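Local coordinates for aldehyde dehydrogenase 12 (Zea mays, PDB 6D97) that oxidises L-glutamate gamma-semialdehyde to glutamate with NAD+, the last step of proline catabolism in plants, at the interface of chains A and B. Coordinates in Å, arbitrary orientation; residue numbers count along the deposited sequence, not the author numbering. Chains: chain A/B, Aldehyde dehydrogenase 12.

Contact 1: the interface of chains A and B. Residues chain A 280, 283-284, 288, 509-510; chain B 287-289.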
loop_
_atom_site.group_PDB
_atom_site.type_symbol
_atom_site.label_atom_id
_atom_site.label_comp_id
_atom_site.label_asym_id
_atom_site.label_seq_id
_atom_site.Cartn_x
_atom_site.Cartn_y
_atom_site.Cartn_z
ATOM N N GLU A 280 -1.449 30.383 12.600
ATOM C CA GLU A 280 -0.800 31.138 11.533
ATOM C C GLU A 280 0.421 31.893 12.048
ATOM O O GLU A 280 1.433 31.996 11.345
ATOM C CB GLU A 280 -1.800 32.099 10.886
ATOM C CG GLU A 280 -2.962 31.408 10.186
ATOM C CD GLU A 280 -2.503 30.512 9.053
ATOM O OE1 GLU A 280 -1.518 30.869 8.373
ATOM O OE2 GLU A 280 -3.119 29.445 8.850
ATOM N N ALA A 283 3.016 29.265 12.372
ATOM C CA ALA A 283 3.451 28.858 11.039
ATOM C C ALA A 283 4.407 29.873 10.434
ATOM O O ALA A 283 5.283 29.510 9.641
ATOM C CB ALA A 283 2.243 28.661 10.123
ATOM N N ALA A 284 4.256 31.149 10.793
ATOM C CA ALA A 284 5.175 32.169 10.311
ATOM C C ALA A 284 6.459 32.181 11.128
ATOM O O ALA A 284 7.558 32.244 10.565
ATOM C CB ALA A 284 4.505 33.545 10.342
ATOM N N GLY A 288 6.962 27.540 8.746
ATOM C CA GLY A 288 6.257 26.416 8.174
ATOM C C GLY A 288 6.686 25.053 8.661
ATOM O O GLY A 288 6.177 24.046 8.151
ATOM N N PRO A 509 -1.061 22.179 2.936
ATOM C CA PRO A 509 0.091 21.277 3.115
ATOM C C PRO A 509 0.534 21.155 4.556
ATOM O O PRO A 509 1.277 20.223 4.888
ATOM C CB PRO A 509 1.186 21.924 2.254
ATOM C CG PRO A 509 0.782 23.353 2.135
ATOM C CD PRO A 509 -0.722 23.356 2.118
ATOM N N ARG A 510 0.119 22.078 5.416
ATOM C CA ARG A 510 0.410 22.000 6.836
ATOM C C ARG A 510 -0.636 21.205 7.602
ATOM O O ARG A 510 -0.470 20.994 8.808
ATOM C CB ARG A 510 0.505 23.410 7.426
ATOM C CG ARG A 510 1.430 24.340 6.662
ATOM C CD ARG A 510 1.130 25.788 7.000
ATOM N NE ARG A 510 -0.295 26.090 6.878
ATOM C CZ ARG A 510 -0.835 27.272 7.156
ATOM N NH1 ARG A 510 -0.072 28.272 7.573
ATOM N NH2 ARG A 510 -2.142 27.453 7.020
ATOM N N LYS B 287 3.714 31.597 5.128
ATOM C CA LYS B 287 3.342 30.965 6.396
ATOM C C LYS B 287 3.345 29.444 6.287
ATOM O O LYS B 287 2.479 28.755 6.830
ATOM C CB LYS B 287 1.990 31.481 6.886
ATOM C CG LYS B 287 1.949 32.987 7.093
ATOM C CD LYS B 287 0.591 33.450 7.582
ATOM C CE LYS B 287 0.387 34.932 7.298
ATOM N NZ LYS B 287 1.465 35.784 7.876
ATOM N N GLY B 288 4.324 28.916 5.557
ATOM C CA GLY B 288 4.529 27.489 5.471
ATOM C C GLY B 288 3.665 26.746 4.481
ATOM O O GLY B 288 3.754 25.513 4.418
ATOM N N ARG B 289 2.831 27.436 3.706
ATOM C CA ARG B 289 2.082 26.792 2.627
ATOM C C ARG B 289 2.996 26.552 1.422
ATOM O O ARG B 289 2.754 27.024 0.310
ATOM C CB ARG B 289 0.871 27.635 2.249
ATOM C CG ARG B 289 -0.295 27.524 3.222
ATOM C CD ARG B 289 -1.469 28.369 2.774
ATOM N NE ARG B 289 -2.701 27.996 3.464
ATOM C CZ ARG B 289 -3.498 27.012 3.070
ATOM N NH1 ARG B 289 -3.180 26.303 1.997
ATOM N NH2 ARG B 289 -4.605 26.735 3.748
HETATM O O HOH W 1 4.674 23.198 5.815
#
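A:Arg510 reaches over to the backbone of B:Lys287, and its NH1 gives a hydrogen bond of 2.7 Å to the carbonyl O of B:Lys287. This is a patch of the two-fold interface that pairs subunits of this aldehyde dehydrogenase, formed where the loop after helix 276-285 of each chain meets its twin. The bond is bent, 136° at H, and the acceptor sits tilted from the guanidinium plane. The same NH1 also donates to the carboxylate OE1 of A:Glu280 in its own chain, 3.1 Å away and nearly in the guanidinium plane. NH2 of A:Arg510 completes the end-on grip with a salt bridge to A:Glu280 OE2 at 2.9 Å, on that oxygen's syn side. With two nitrogens held by one carboxylate, the guanidinium has little freedom to turn, and A:Glu280 acts as the second-shell group that aims NH1 at chain B. The bend at chi3 of A:Arg510 (-50°) lets the guanidinium meet this carboxylate end-on.

Packing is tight at the glycines, where CA of A:Gly288 and CA of B:Gly288 stand 3.4 Å apart, with no side chain on either to separate the loops. The methyl of A:Ala283 rests close by against the B:Lys287 carbonyl O. The B:Lys287 stem crosses A:Glu280 at about a right angle, its CD 3.4 Å from OE1 of A:Glu280 and its CG near the A:Ala284 methyl. B:Arg289 crosses A:Arg510 similarly, laying CG over one guanidinium face, toward the rim; its NE comes 3.6 Å from NH2 of A:Arg510, a like-charged approach that A:Glu280 would probably offset. CG of A:Pro509 sits against CA of B:Arg289.

The lysine tip is looser. Beyond the chi4 bend (-56°), NZ of B:Lys287 stays 5.8 Å from OE1 of A:Glu280, where any attraction would be weak and long-range. Beside the glycine pair, water 1 bridges the carbonyl oxygens of A:Gly288 and B:Gly288.

Contact 2: the interface of chains A and B. Residues chain A 469, 488-492; chain B 532-535, 537.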
loop_
_atom_site.group_PDB
_atom_site.type_symbol
_atom_site.label_atom_id
_atom_site.label_comp_id
_atom_site.label_asym_id
_atom_site.label_seq_id
_atom_site.Cartn_x
_atom_site.Cartn_y
_atom_site.Cartn_z
ATOM N N ASN A 469 -29.146 10.655 1.051
ATOM C CA ASN A 469 -28.775 9.353 0.513
ATOM C C ASN A 469 -28.813 9.314 -1.007
ATOM O O ASN A 469 -28.534 8.263 -1.593
ATOM C CB ASN A 469 -29.680 8.257 1.084
ATOM C CG ASN A 469 -29.128 7.669 2.361
ATOM O OD1 ASN A 469 -28.124 8.144 2.886
ATOM N ND2 ASN A 469 -29.777 6.633 2.869
ATOM N N ALA A 488 -21.117 11.748 4.817
ATOM C CA ALA A 488 -22.128 11.783 3.766
ATOM C C ALA A 488 -23.093 10.623 3.948
ATOM O O ALA A 488 -22.667 9.474 4.088
ATOM C CB ALA A 488 -21.486 11.722 2.375
ATOM N N GLY A 489 -24.386 10.924 3.920
ATOM C CA GLY A 489 -25.406 9.927 4.163
ATOM C C GLY A 489 -26.485 10.509 5.046
ATOM O O GLY A 489 -26.300 11.594 5.604
ATOM N N ILE A 490 -27.620 9.820 5.181
ATOM C CA ILE A 490 -28.690 10.356 6.014
ATOM C C ILE A 490 -28.285 10.392 7.481
ATOM O O ILE A 490 -28.854 11.166 8.259
ATOM C CB ILE A 490 -29.991 9.555 5.811
ATOM C CG1 ILE A 490 -31.209 10.430 6.117
ATOM C CG2 ILE A 490 -30.004 8.305 6.678
ATOM C CD1 ILE A 490 -31.335 11.649 5.206
ATOM N N ARG A 491 -27.299 9.584 7.881
ATOM C CA ARG A 491 -26.788 9.579 9.244
ATOM C C ARG A 491 -25.527 10.420 9.392
ATOM O O ARG A 491 -24.794 10.259 10.375
ATOM C CB ARG A 491 -26.526 8.141 9.702
ATOM C CG ARG A 491 -27.776 7.269 9.725
ATOM C CD ARG A 491 -27.470 5.843 10.152
ATOM N NE ARG A 491 -27.033 5.756 11.543
ATOM C CZ ARG A 491 -26.787 4.613 12.175
ATOM N NH1 ARG A 491 -26.933 3.457 11.542
ATOM N NH2 ARG A 491 -26.393 4.628 13.441
ATOM N N ALA A 492 -25.264 11.317 8.441
ATOM C CA ALA A 492 -24.049 12.119 8.483
ATOM C C ALA A 492 -24.067 13.076 9.668
ATOM O O ALA A 492 -25.111 13.618 10.042
ATOM C CB ALA A 492 -23.879 12.901 7.178
ATOM N N TYR B 532 -18.961 7.662 4.590
ATOM C CA TYR B 532 -20.347 7.377 4.257
ATOM C C TYR B 532 -21.048 6.727 5.443
ATOM O O TYR B 532 -20.479 5.874 6.127
ATOM C CB TYR B 532 -20.433 6.476 3.026
ATOM C CG TYR B 532 -19.949 7.145 1.758
ATOM C CD1 TYR B 532 -20.709 8.137 1.143
ATOM C CD2 TYR B 532 -18.735 6.786 1.176
ATOM C CE1 TYR B 532 -20.275 8.755 -0.013
ATOM C CE2 TYR B 532 -18.293 7.396 0.015
ATOM C CZ TYR B 532 -19.068 8.380 -0.572
ATOM O OH TYR B 532 -18.639 8.994 -1.723
ATOM N N ASP B 533 -22.292 7.159 5.696
ATOM C CA ASP B 533 -23.126 6.659 6.795
ATOM C C ASP B 533 -24.575 6.750 6.303
ATOM O O ASP B 533 -25.335 7.658 6.650
ATOM C CB ASP B 533 -22.913 7.444 8.091
ATOM C CG ASP B 533 -22.993 6.560 9.323
ATOM O OD1 ASP B 533 -23.625 5.484 9.236
ATOM O OD2 ASP B 533 -22.414 6.931 10.368
ATOM N N VAL B 534 -24.957 5.788 5.458
ATOM C CA VAL B 534 -26.213 5.889 4.716
ATOM C C VAL B 534 -27.394 5.253 5.428
ATOM O O VAL B 534 -28.540 5.440 4.990
ATOM C CB VAL B 534 -26.083 5.240 3.323
ATOM C CG1 VAL B 534 -24.971 5.908 2.538
ATOM C CG2 VAL B 534 -25.833 3.747 3.456
ATOM N N GLY B 535 -27.162 4.509 6.504
ATOM C CA GLY B 535 -28.224 3.795 7.170
ATOM C C GLY B 535 -28.185 2.309 6.871
ATOM O O GLY B 535 -27.205 1.795 6.324
ATOM N N VAL B 537 -31.224 3.483 9.634
ATOM C CA VAL B 537 -31.350 3.843 11.041
ATOM C C VAL B 537 -31.828 2.587 11.757
ATOM O O VAL B 537 -32.878 2.036 11.395
ATOM C CB VAL B 537 -32.315 5.019 11.247
ATOM C CG1 VAL B 537 -32.688 5.142 12.714
ATOM C CG2 VAL B 537 -31.683 6.303 10.752
HETATM O O HOH W 2 -22.024 9.723 10.774
#
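The carboxamide ND2 of A:Asn469 gives its N-H to the carbonyl O of B:Val534 at 2.7 Å, a nearly straight bond that lies in the carbonyl plane on a lone pair. The acceptor is also only 7° out of the amide plane of A:Asn469, so both flat groups are well placed for it. Behind it, in the same chain, the amide N of A:Ile490 donates to OD1 of A:Asn469 at 2.9 Å, from above the carboxamide plane. This side chain is held through both its oxygen and its nitrogen, which supports the modelled amide orientation, and it ties the loop after strand 485-488 to the arriving segment. It crosses B:Val534 at about a right angle, with OD1 near CB of the valine.

The segment comes from strand 526-533 near the C-terminus of chain B, an exchange of C-terminal strands between the two subunits of this pair; such exchange is typical of the aldehyde dehydrogenase family. A parallel beta bridge pairs A:Ala488 with B:Tyr532, and the backbone N of B:Asp533 donates to the carbonyl O of A:Ala488 at 2.8 Å. One residue serves both ways: the carbonyl O of B:Asp533 accepts from the backbone N of A:Arg491 at 3.0 Å, nearly along the C=O axis. Beside the bridge, the A:Ala488 methyl sits obliquely off the CD1-CE1 side of the B:Tyr532 ring, 3.9 Å from CD1.

A:Arg491 lies obliquely across B:Asp533, its CB against the carboxylate carbon CG. With CG anti to the carbonyl carbon (chi1 -62°) and a bend at chi3, the chain brings CD to within 3.7 Å of CA of B:Gly535, and CG approaches CG2 of B:Val537. The guanidinium and carboxylate planes are 31° apart, and NE of A:Arg491 stays 4.1 Å from OD1 of B:Asp533, too far for a direct bond, although their charges may still attract. Water 2 joins carboxylate OD2 of B:Asp533 to the backbone O of A:Arg491, 2.8 Å from OD2.

The C-alpha centres of contact 1 and contact 2 are about 35 Å apart, and the two patches share no residue. Both belong to the same two-fold A-B interface, so each recurs with the chains exchanged. Contact 1 sits centrally, where equivalent loops of the two subunits meet; contact 2 lies out on the body of one subunit, where the C-terminal strand 526-533 of the other docks. Through residues 488-492 and 509-510, one C-terminal region of chain A enters both contacts. With the twins, the pair is held at its centre and at both outer strand dockings, which suggests a stable unit within the deposited four-copy assembly.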